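Local coordinates for putative uncharacterized protein (Photobacterium profundum, PDB 3R87) that acts as a hotdog-fold thioesterase, probably hydrolysing acyl thioesters like other members of the 4-hydroxybenzoyl-CoA thioesterase family, at residues 34-39 / 78-83; 47-52 / 123-128; 68-73 / 103-108. All blocks are in the same frame, centred on the assembly; numbering follows the deposited sequence. Where two conformers were deposited one is given.

The three contacts are a worked example of how a hotdog domain is fastened together. Along the chain the segments interleave: 34-39, 47-52 and 68-73 come first, and then 78-83, 103-108 and 123-128, so contact 1 crosses both others while contact 3 is nested within contact 2. Contact 1, near the middle, sets helix 28-41 against strand 75-85 of the antiparallel sheet to which strand 106-115 of contact 3 also belongs. Contact 2 joins helix 43-53 to helix 126-133. The centres of contacts 2 and 3 are about 32 Å apart; that of contact 1 is about 17 Å and 16 Å from them. Central helix, C-terminal helix and 68-73 loop are thus fastened at separate places within one domain.

Contact 1 of 3, residues 34-39 / 78-83; sequences ERAREH and IRTSFT
Next to the point where Ala36 meets Ile78 and Thr80, the flat groups are the guanidinium of Arg37 and the amide of Gln94. One face of the guanidinium is covered, toward its rim, by Glu34 CA, 3.5 Å above the plane and one turn back on the same helix. Arg37 NH1 is hydrogen-bonded to Gln94 OE1 on strand 89-97. The NE2 of that same amide is hydrogen-bonded to Thr80 OG1, so Gln94 links helix to strand and has its amide flip fixed by a partner at each end.

The direct meeting is small and apolar. Ala36 CB points at the sheet and lands between two branches, 3.6 Å from Ile78 CG2 and 3.7 Å from Thr80 OG1. With CG1 of Ile78 beside the backbone N (chi1 -47°), CG2 is left anti to that N, and this methyl faces the helix. The CB atoms of Ala36 and Ile78 are themselves only 4.1 Å apart. This is the central helix of the hotdog fold lying on its sheet, with its other flank turned to the second subunit, where Arg35 forms a salt bridge with Glu16 of that copy.

A single methyl lets the helix backbone come close to the strand, with CA atoms of Ala36 and Ile78 6.7 Å apart, while the buried polar oxygen of Thr80 is satisfied by Gln94.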
loop_
_atom_site.group_PDB
_atom_site.type_symbol
_atom_site.label_atom_id
_atom_site.label_comp_id
_atom_site.label_asym_id
_atom_site.label_seq_id
_atom_site.Cartn_x
_atom_site.Cartn_y
_atom_site.Cartn_z
ATOM N N GLU A 34 -5.239 -2.686 12.302
ATOM C CA GLU A 34 -4.910 -1.359 12.785
ATOM C C GLU A 34 -6.157 -0.461 12.773
ATOM O O GLU A 34 -6.427 0.231 13.770
ATOM C CB GLU A 34 -3.765 -0.766 11.971
ATOM C CG GLU A 34 -3.123 0.442 12.599
ATOM C CD GLU A 34 -3.938 1.759 12.498
ATOM O OE1 GLU A 34 -4.600 1.975 11.525
ATOM O OE2 GLU A 34 -3.855 2.617 13.402
ATOM N N ARG A 35 -6.904 -0.463 11.673
ATOM C CA ARG A 35 -8.103 0.356 11.592
ATOM C C ARG A 35 -9.040 0.006 12.727
ATOM O O ARG A 35 -9.642 0.863 13.377
ATOM C CB ARG A 35 -8.832 0.126 10.267
ATOM C CG ARG A 35 -8.050 0.458 9.020
ATOM C CD ARG A 35 -8.882 0.118 7.805
ATOM N NE ARG A 35 -8.081 0.089 6.598
ATOM C CZ ARG A 35 -8.491 -0.381 5.430
ATOM N NH1 ARG A 35 -9.752 -0.812 5.310
ATOM N NH2 ARG A 35 -7.643 -0.480 4.432
ATOM N N ALA A 36 -9.239 -1.302 12.935
ATOM C CA ALA A 36 -10.202 -1.765 13.917
ATOM C C ALA A 36 -9.775 -1.340 15.322
ATOM O O ALA A 36 -10.653 -0.985 16.144
ATOM C CB ALA A 36 -10.372 -3.262 13.783
ATOM N N ARG A 37 -8.491 -1.395 15.652
ATOM C CA ARG A 37 -8.048 -0.901 16.940
ATOM C C ARG A 37 -8.333 0.580 17.085
ATOM O O ARG A 37 -8.721 1.035 18.167
ATOM C CB ARG A 37 -6.577 -1.183 17.196
ATOM C CG ARG A 37 -6.221 -2.640 17.268
ATOM C CD ARG A 37 -4.796 -2.898 17.753
ATOM N NE ARG A 37 -3.788 -2.273 16.891
ATOM C CZ ARG A 37 -3.259 -2.840 15.809
ATOM N NH1 ARG A 37 -3.598 -4.031 15.405
ATOM N NH2 ARG A 37 -2.312 -2.166 15.126
ATOM N N GLU A 38 -8.123 1.356 16.023
ATOM C CA GLU A 38 -8.440 2.788 16.114
ATOM C C GLU A 38 -9.876 3.036 16.469
ATOM O O GLU A 38 -10.170 3.941 17.234
ATOM C CB GLU A 38 -8.098 3.534 14.823
ATOM C CG GLU A 38 -6.632 3.534 14.445
ATOM C CD GLU A 38 -6.299 4.668 13.528
ATOM O OE1 GLU A 38 -7.003 5.687 13.479
ATOM O OE2 GLU A 38 -5.243 4.615 12.842
ATOM N N HIS A 39 -10.785 2.246 15.907
ATOM C CA HIS A 39 -12.206 2.421 16.205
ATOM C C HIS A 39 -12.542 2.032 17.625
ATOM O O HIS A 39 -13.466 2.607 18.196
ATOM C CB HIS A 39 -13.077 1.690 15.195
ATOM C CG HIS A 39 -13.118 2.418 13.890
ATOM N ND1 HIS A 39 -14.049 3.375 13.597
ATOM C CD2 HIS A 39 -12.354 2.328 12.791
ATOM C CE1 HIS A 39 -13.805 3.887 12.391
ATOM N NE2 HIS A 39 -12.752 3.266 11.879
ATOM N N ILE A 78 -14.136 -7.405 10.879
ATOM C CA ILE A 78 -12.977 -7.481 11.753
ATOM C C ILE A 78 -13.513 -7.500 13.187
ATOM O O ILE A 78 -14.225 -6.585 13.580
ATOM C CB ILE A 78 -12.000 -6.310 11.562
ATOM C CG1 ILE A 78 -11.695 -6.027 10.113
ATOM C CG2 ILE A 78 -10.800 -6.526 12.439
ATOM C CD1 ILE A 78 -11.052 -7.166 9.452
ATOM N N ARG A 79 -13.168 -8.543 13.922
ATOM C CA ARG A 79 -13.708 -8.763 15.277
ATOM C C ARG A 79 -12.561 -8.659 16.244
ATOM O O ARG A 79 -11.579 -9.436 16.144
ATOM C CB ARG A 79 -14.386 -10.117 15.319
ATOM C CG ARG A 79 -15.551 -10.204 14.369
ATOM C CD ARG A 79 -16.339 -11.485 14.506
ATOM N NE ARG A 79 -17.427 -11.511 13.564
ATOM C CZ ARG A 79 -18.184 -12.580 13.346
ATOM N NH1 ARG A 79 -17.912 -13.724 14.021
ATOM N NH2 ARG A 79 -19.146 -12.527 12.458
ATOM N N THR A 80 -12.660 -7.746 17.201
ATOM C CA THR A 80 -11.548 -7.365 18.050
ATOM C C THR A 80 -11.941 -7.406 19.518
ATOM O O THR A 80 -12.996 -6.887 19.886
ATOM C CB THR A 80 -11.126 -5.915 17.712
ATOM O OG1 THR A 80 -10.679 -5.867 16.355
ATOM C CG2 THR A 80 -10.021 -5.380 18.592
ATOM N N SER A 81 -11.078 -7.931 20.354
ATOM C CA SER A 81 -11.176 -7.754 21.783
ATOM C C SER A 81 -9.812 -7.382 22.340
ATOM O O SER A 81 -8.783 -7.579 21.680
ATOM C CB SER A 81 -11.728 -9.005 22.492
ATOM O OG SER A 81 -10.824 -10.052 22.314
ATOM N N PHE A 82 -9.774 -6.820 23.542
ATOM C CA PHE A 82 -8.540 -6.430 24.207
ATOM C C PHE A 82 -8.540 -6.842 25.617
ATOM O O PHE A 82 -9.600 -7.000 26.266
ATOM C CB PHE A 82 -8.224 -4.883 24.111
ATOM C CG PHE A 82 -9.194 -4.032 24.833
ATOM C CD1 PHE A 82 -10.358 -3.466 24.226
ATOM C CD2 PHE A 82 -8.971 -3.745 26.206
ATOM C CE1 PHE A 82 -11.240 -2.683 24.934
ATOM C CE2 PHE A 82 -9.914 -2.982 26.889
ATOM C CZ PHE A 82 -11.051 -2.403 26.243
ATOM N N THR A 83 -7.335 -7.011 26.154
ATOM C CA THR A 83 -7.136 -7.204 27.576
ATOM C C THR A 83 -5.892 -6.393 27.951
ATOM O O THR A 83 -4.935 -6.285 27.249
ATOM C CB THR A 83 -6.875 -8.669 27.875
ATOM O OG1 THR A 83 -5.581 -9.003 27.619
ATOM C CG2 THR A 83 -7.629 -9.633 26.946
#

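Contact 2 of 3, residues 47-52 / 123-128; sequences ATLWND and PVPADI
Leu49 stands at about a right angle to both Pro125 and Ile128, and this crossing joins two peripheral helices of the hotdog domain, 43-53 and the C-terminal 126-133. The leucine reaches across because its CG lies anti to the backbone N (chi1 178°), which carries the forked end outward from the helix. One prong, Leu49 CD1, rests 3.9 Å from Pro125 CG, the outer corner of the ring. The side chain of Ile128 also comes forward from its helix and meets the second prong with its longer branch. Phe57 of strand 56-66 touches Leu49, Pro125 and Ile128 alike, making a small apolar cluster between helices and sheet.

Pro125 occupies the N-cap position of helix 126-133, so the leucine packs exactly where that helix begins. Asp127, in its first turn, binds magnesium in a structure of this protein, as does His53, whose side chain lies about 4 Å from that of Leu49 at the nearest atoms. No magnesium is bound to this chain; in the conformer given, Asp127 OD2 forms a salt bridge with Lys45. Leu49 CD2 touches both partners, with Ile128 CG1 at 4.0 Å and Pro125 CG at 4.1 Å.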
loop_
_atom_site.group_PDB
_atom_site.type_symbol
_atom_site.label_atom_id
_atom_site.label_comp_id
_atom_site.label_asym_id
_atom_site.label_seq_id
_atom_site.Cartn_x
_atom_site.Cartn_y
_atom_site.Cartn_z
ATOM N N ALA A 47 -5.492 11.110 17.537
ATOM C CA ALA A 47 -4.944 12.271 16.897
ATOM C C ALA A 47 -4.617 13.334 17.971
ATOM O O ALA A 47 -3.573 13.973 17.796
ATOM C CB ALA A 47 -5.925 12.812 15.891
ATOM N N THR A 48 -5.520 13.564 18.924
ATOM C CA THR A 48 -5.263 14.573 20.005
ATOM C C THR A 48 -4.061 14.143 20.823
ATOM O O THR A 48 -3.208 14.990 21.149
ATOM C CB THR A 48 -6.515 14.693 20.879
ATOM O OG1 THR A 48 -7.641 15.163 20.071
ATOM C CG2 THR A 48 -6.277 15.630 22.054
ATOM N N LEU A 49 -3.969 12.875 21.157
ATOM C CA LEU A 49 -2.832 12.402 21.997
ATOM C C LEU A 49 -1.492 12.658 21.255
ATOM O O LEU A 49 -0.520 13.100 21.822
ATOM C CB LEU A 49 -3.028 10.929 22.349
ATOM C CG LEU A 49 -1.912 10.253 23.191
ATOM C CD1 LEU A 49 -1.902 10.833 24.628
ATOM C CD2 LEU A 49 -2.050 8.773 23.240
ATOM N N TRP A 50 -1.481 12.360 19.932
ATOM C CA TRP A 50 -0.229 12.566 19.153
ATOM C C TRP A 50 0.013 14.106 18.950
ATOM O O TRP A 50 1.160 14.527 19.187
ATOM C CB TRP A 50 -0.478 11.914 17.806
ATOM C CG TRP A 50 0.686 12.216 16.869
ATOM C CD1 TRP A 50 0.697 13.084 15.795
ATOM C CD2 TRP A 50 1.977 11.642 16.950
ATOM N NE1 TRP A 50 1.930 13.165 15.314
ATOM C CE2 TRP A 50 2.762 12.245 15.924
ATOM C CE3 TRP A 50 2.596 10.690 17.798
ATOM C CZ2 TRP A 50 4.124 11.940 15.718
ATOM C CZ3 TRP A 50 4.002 10.378 17.590
ATOM C CH2 TRP A 50 4.715 11.020 16.548
ATOM N N ASN A 51 -0.986 14.881 18.574
ATOM C CA ASN A 51 -0.814 16.304 18.329
ATOM C C ASN A 51 -0.382 17.041 19.601
ATOM O O ASN A 51 0.512 17.885 19.560
ATOM C CB ASN A 51 -2.110 16.943 17.742
ATOM C CG ASN A 51 -2.438 16.427 16.347
ATOM O OD1 ASN A 51 -1.565 15.897 15.626
ATOM N ND2 ASN A 51 -3.707 16.570 15.940
ATOM N N ASP A 52 -1.024 16.728 20.723
ATOM C CA ASP A 52 -0.821 17.462 21.981
ATOM C C ASP A 52 0.265 16.927 22.871
ATOM O O ASP A 52 0.828 17.689 23.648
ATOM C CB ASP A 52 -2.088 17.514 22.871
ATOM C CG ASP A 52 -3.222 18.251 22.244
ATOM O OD1 ASP A 52 -3.037 18.848 21.161
ATOM O OD2 ASP A 52 -4.345 18.229 22.830
ATOM N N PRO A 123 3.214 4.474 30.066
ATOM C CA PRO A 123 1.927 3.781 30.486
ATOM C C PRO A 123 0.758 4.200 29.483
ATOM O O PRO A 123 0.766 5.319 28.980
ATOM C CB PRO A 123 1.641 4.389 31.876
ATOM C CG PRO A 123 3.025 4.765 32.336
ATOM C CD PRO A 123 3.703 5.400 31.118
ATOM N N VAL A 124 -0.227 3.335 29.278
ATOM C CA VAL A 124 -1.409 3.717 28.441
ATOM C C VAL A 124 -2.137 4.856 29.150
ATOM O O VAL A 124 -2.493 4.724 30.304
ATOM C CB VAL A 124 -2.456 2.623 28.205
ATOM C CG1 VAL A 124 -3.612 3.116 27.312
ATOM C CG2 VAL A 124 -1.837 1.346 27.639
ATOM N N PRO A 125 -2.350 6.021 28.491
ATOM C CA PRO A 125 -3.025 7.135 29.194
ATOM C C PRO A 125 -4.402 6.744 29.665
ATOM O O PRO A 125 -5.169 6.075 28.971
ATOM C CB PRO A 125 -3.045 8.218 28.114
ATOM C CG PRO A 125 -1.875 7.916 27.217
ATOM C CD PRO A 125 -1.863 6.387 27.133
ATOM N N ALA A 126 -4.804 7.244 30.853
ATOM C CA ALA A 126 -6.132 6.954 31.379
ATOM C C ALA A 126 -7.253 7.368 30.424
ATOM O O ALA A 126 -8.261 6.695 30.338
ATOM C CB ALA A 126 -6.370 7.729 32.706
ATOM N N ASP A 127 -7.084 8.461 29.710
ATOM C CA ASP A 127 -8.160 8.864 28.806
ATOM C C ASP A 127 -8.342 7.930 27.641
ATOM O O ASP A 127 -9.487 7.734 27.178
ATOM C CB ASP A 127 -7.834 10.184 28.215
ATOM C CG ASP A 127 -9.046 10.794 27.478
ATOM O OD1 ASP A 127 -10.208 10.866 27.976
ATOM O OD2 ASP A 127 -8.813 11.200 26.330
ATOM N N ILE A 128 -7.248 7.301 27.200
ATOM C CA ILE A 128 -7.336 6.264 26.171
ATOM C C ILE A 128 -8.030 5.058 26.734
ATOM O O ILE A 128 -8.930 4.493 26.115
ATOM C CB ILE A 128 -5.958 5.949 25.599
ATOM C CG1 ILE A 128 -5.372 7.145 24.848
ATOM C CG2 ILE A 128 -6.019 4.699 24.744
ATOM C CD1 ILE A 128 -6.100 7.518 23.578
#

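Contact 3 of 3, residues 68-73 / 103-108; sequences DGVEFA and RAAVIG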
loop_
_atom_site.group_PDB
_atom_site.type_symbol
_atom_site.label_atom_id
_atom_site.label_comp_id
_atom_site.label_asym_id
_atom_site.label_seq_id
_atom_site.Cartn_x
_atom_site.Cartn_y
_atom_site.Cartn_z
ATOM N N ASP A 68 -7.696 -18.841 5.512
ATOM C CA ASP A 68 -8.510 -18.886 4.301
ATOM C C ASP A 68 -8.251 -17.625 3.504
ATOM O O ASP A 68 -8.005 -16.572 4.072
ATOM C CB ASP A 68 -10.021 -18.932 4.650
ATOM C CG ASP A 68 -10.836 -19.386 3.521
ATOM O OD1 ASP A 68 -10.327 -19.984 2.511
ATOM O OD2 ASP A 68 -12.056 -19.139 3.583
ATOM N N GLY A 69 -8.383 -17.712 2.201
ATOM C CA GLY A 69 -8.249 -16.576 1.322
ATOM C C GLY A 69 -9.508 -15.727 1.315
ATOM O O GLY A 69 -10.644 -16.234 1.331
ATOM N N VAL A 70 -9.367 -14.425 1.294
ATOM C CA VAL A 70 -10.448 -13.473 1.255
ATOM C C VAL A 70 -10.514 -12.902 -0.171
ATOM O O VAL A 70 -9.490 -12.627 -0.792
ATOM C CB VAL A 70 -10.234 -12.397 2.299
ATOM C CG1 VAL A 70 -11.265 -11.310 2.235
ATOM C CG2 VAL A 70 -10.162 -12.992 3.746
ATOM N N GLU A 71 -11.731 -12.701 -0.686
ATOM C CA GLU A 71 -11.925 -12.362 -2.077
ATOM C C GLU A 71 -12.445 -10.951 -2.310
ATOM O O GLU A 71 -13.071 -10.315 -1.459
ATOM C CB GLU A 71 -12.873 -13.364 -2.729
ATOM C CG GLU A 71 -12.243 -14.755 -2.720
ATOM C CD GLU A 71 -13.116 -15.840 -3.210
ATOM O OE1 GLU A 71 -14.144 -15.592 -3.797
ATOM O OE2 GLU A 71 -12.809 -17.010 -2.913
ATOM N N PHE A 72 -12.169 -10.453 -3.518
ATOM C CA PHE A 72 -12.665 -9.165 -3.986
ATOM C C PHE A 72 -14.147 -9.001 -3.743
ATOM O O PHE A 72 -14.943 -9.924 -4.017
ATOM C CB PHE A 72 -12.376 -9.041 -5.488
ATOM C CG PHE A 72 -12.950 -7.797 -6.087
ATOM C CD1 PHE A 72 -12.526 -6.538 -5.708
ATOM C CD2 PHE A 72 -13.927 -7.902 -7.070
ATOM C CE1 PHE A 72 -13.081 -5.383 -6.258
ATOM C CE2 PHE A 72 -14.479 -6.724 -7.613
ATOM C CZ PHE A 72 -14.060 -5.501 -7.226
ATOM N N ALA A 73 -14.503 -7.816 -3.280
ATOM C CA ALA A 73 -15.890 -7.338 -3.105
ATOM C C ALA A 73 -16.561 -7.937 -1.884
ATOM O O ALA A 73 -17.698 -7.578 -1.595
ATOM C CB ALA A 73 -16.727 -7.514 -4.383
ATOM N N ARG A 103 -15.550 -20.023 10.481
ATOM C CA ARG A 103 -14.257 -19.910 11.096
ATOM C C ARG A 103 -13.636 -18.591 10.633
ATOM O O ARG A 103 -13.936 -18.120 9.533
ATOM C CB ARG A 103 -13.346 -21.069 10.619
ATOM C CG ARG A 103 -12.167 -21.416 11.294
ATOM C CD ARG A 103 -11.761 -22.684 10.714
ATOM N NE ARG A 103 -11.463 -22.419 9.318
ATOM C CZ ARG A 103 -10.416 -22.983 8.691
ATOM N NH1 ARG A 103 -9.580 -23.802 9.335
ATOM N NH2 ARG A 103 -10.230 -22.771 7.425
ATOM N N ALA A 104 -12.755 -18.038 11.456
ATOM C CA ALA A 104 -11.994 -16.878 11.054
ATOM C C ALA A 104 -11.089 -17.210 9.867
ATOM O O ALA A 104 -10.432 -18.267 9.862
ATOM C CB ALA A 104 -11.139 -16.423 12.206
ATOM N N ALA A 105 -11.010 -16.313 8.916
ATOM C CA ALA A 105 -10.044 -16.453 7.825
ATOM C C ALA A 105 -8.652 -16.085 8.263
ATOM O O ALA A 105 -7.675 -16.634 7.715
ATOM C CB ALA A 105 -10.457 -15.543 6.676
ATOM N N VAL A 106 -8.510 -15.150 9.178
ATOM C CA VAL A 106 -7.232 -14.627 9.658
ATOM C C VAL A 106 -7.383 -14.389 11.146
ATOM O O VAL A 106 -8.412 -13.817 11.572
ATOM C CB VAL A 106 -6.809 -13.354 8.933
ATOM C CG1 VAL A 106 -5.451 -12.845 9.454
ATOM C CG2 VAL A 106 -6.794 -13.547 7.436
ATOM N N ILE A 107 -6.391 -14.763 11.911
ATOM C CA ILE A 107 -6.323 -14.545 13.357
ATOM C C ILE A 107 -5.052 -13.801 13.672
ATOM O O ILE A 107 -3.973 -14.203 13.193
ATOM C CB ILE A 107 -6.372 -15.863 14.106
ATOM C CG1 ILE A 107 -7.697 -16.583 13.864
ATOM C CG2 ILE A 107 -6.094 -15.618 15.626
ATOM C CD1 ILE A 107 -7.727 -18.052 14.288
ATOM N N GLY A 108 -5.121 -12.803 14.538
ATOM C CA GLY A 108 -3.941 -12.132 15.061
ATOM C C GLY A 108 -4.024 -11.997 16.558
ATOM O O GLY A 108 -5.064 -11.594 17.118
#
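Ala105 sits in a classic beta bulge, and its carbonyl takes a hydrogen bond from Asp68 just beyond strand 56-66. Ala105 and Val106 together face the single residue Val96 of strand 89-97, and Ala105 itself has helix-like backbone angles. The bond, Asp68 N to Ala105 O at 3.1 Å, is moderately bent at the hydrogen (145°).

Around it the methyl of Ala105 packs against backbone and side chain of the other segment, where Asp68 O is 3.7 Å from Ala105 CB and Val70 CG2 is 3.9 Å from it. Asp68 CB comes alongside the same alanine, 4.0 Å from Ala105 CB. Beyond it the carboxylate swings clear of the backbone bond, with CG anti to the N (chi1 -162°). Its OD2 forms a salt bridge with Arg98, and OD1 another with Lys119 of the third subunit.

The division of labour is clear: a backbone bond and small apolar groups tie the loop 68-73 to the bulge in the segment leading into strand 106-115, while the acid reaches outward into the tetramer. Two cations, one on each oxygen, would be expected to keep it ionised.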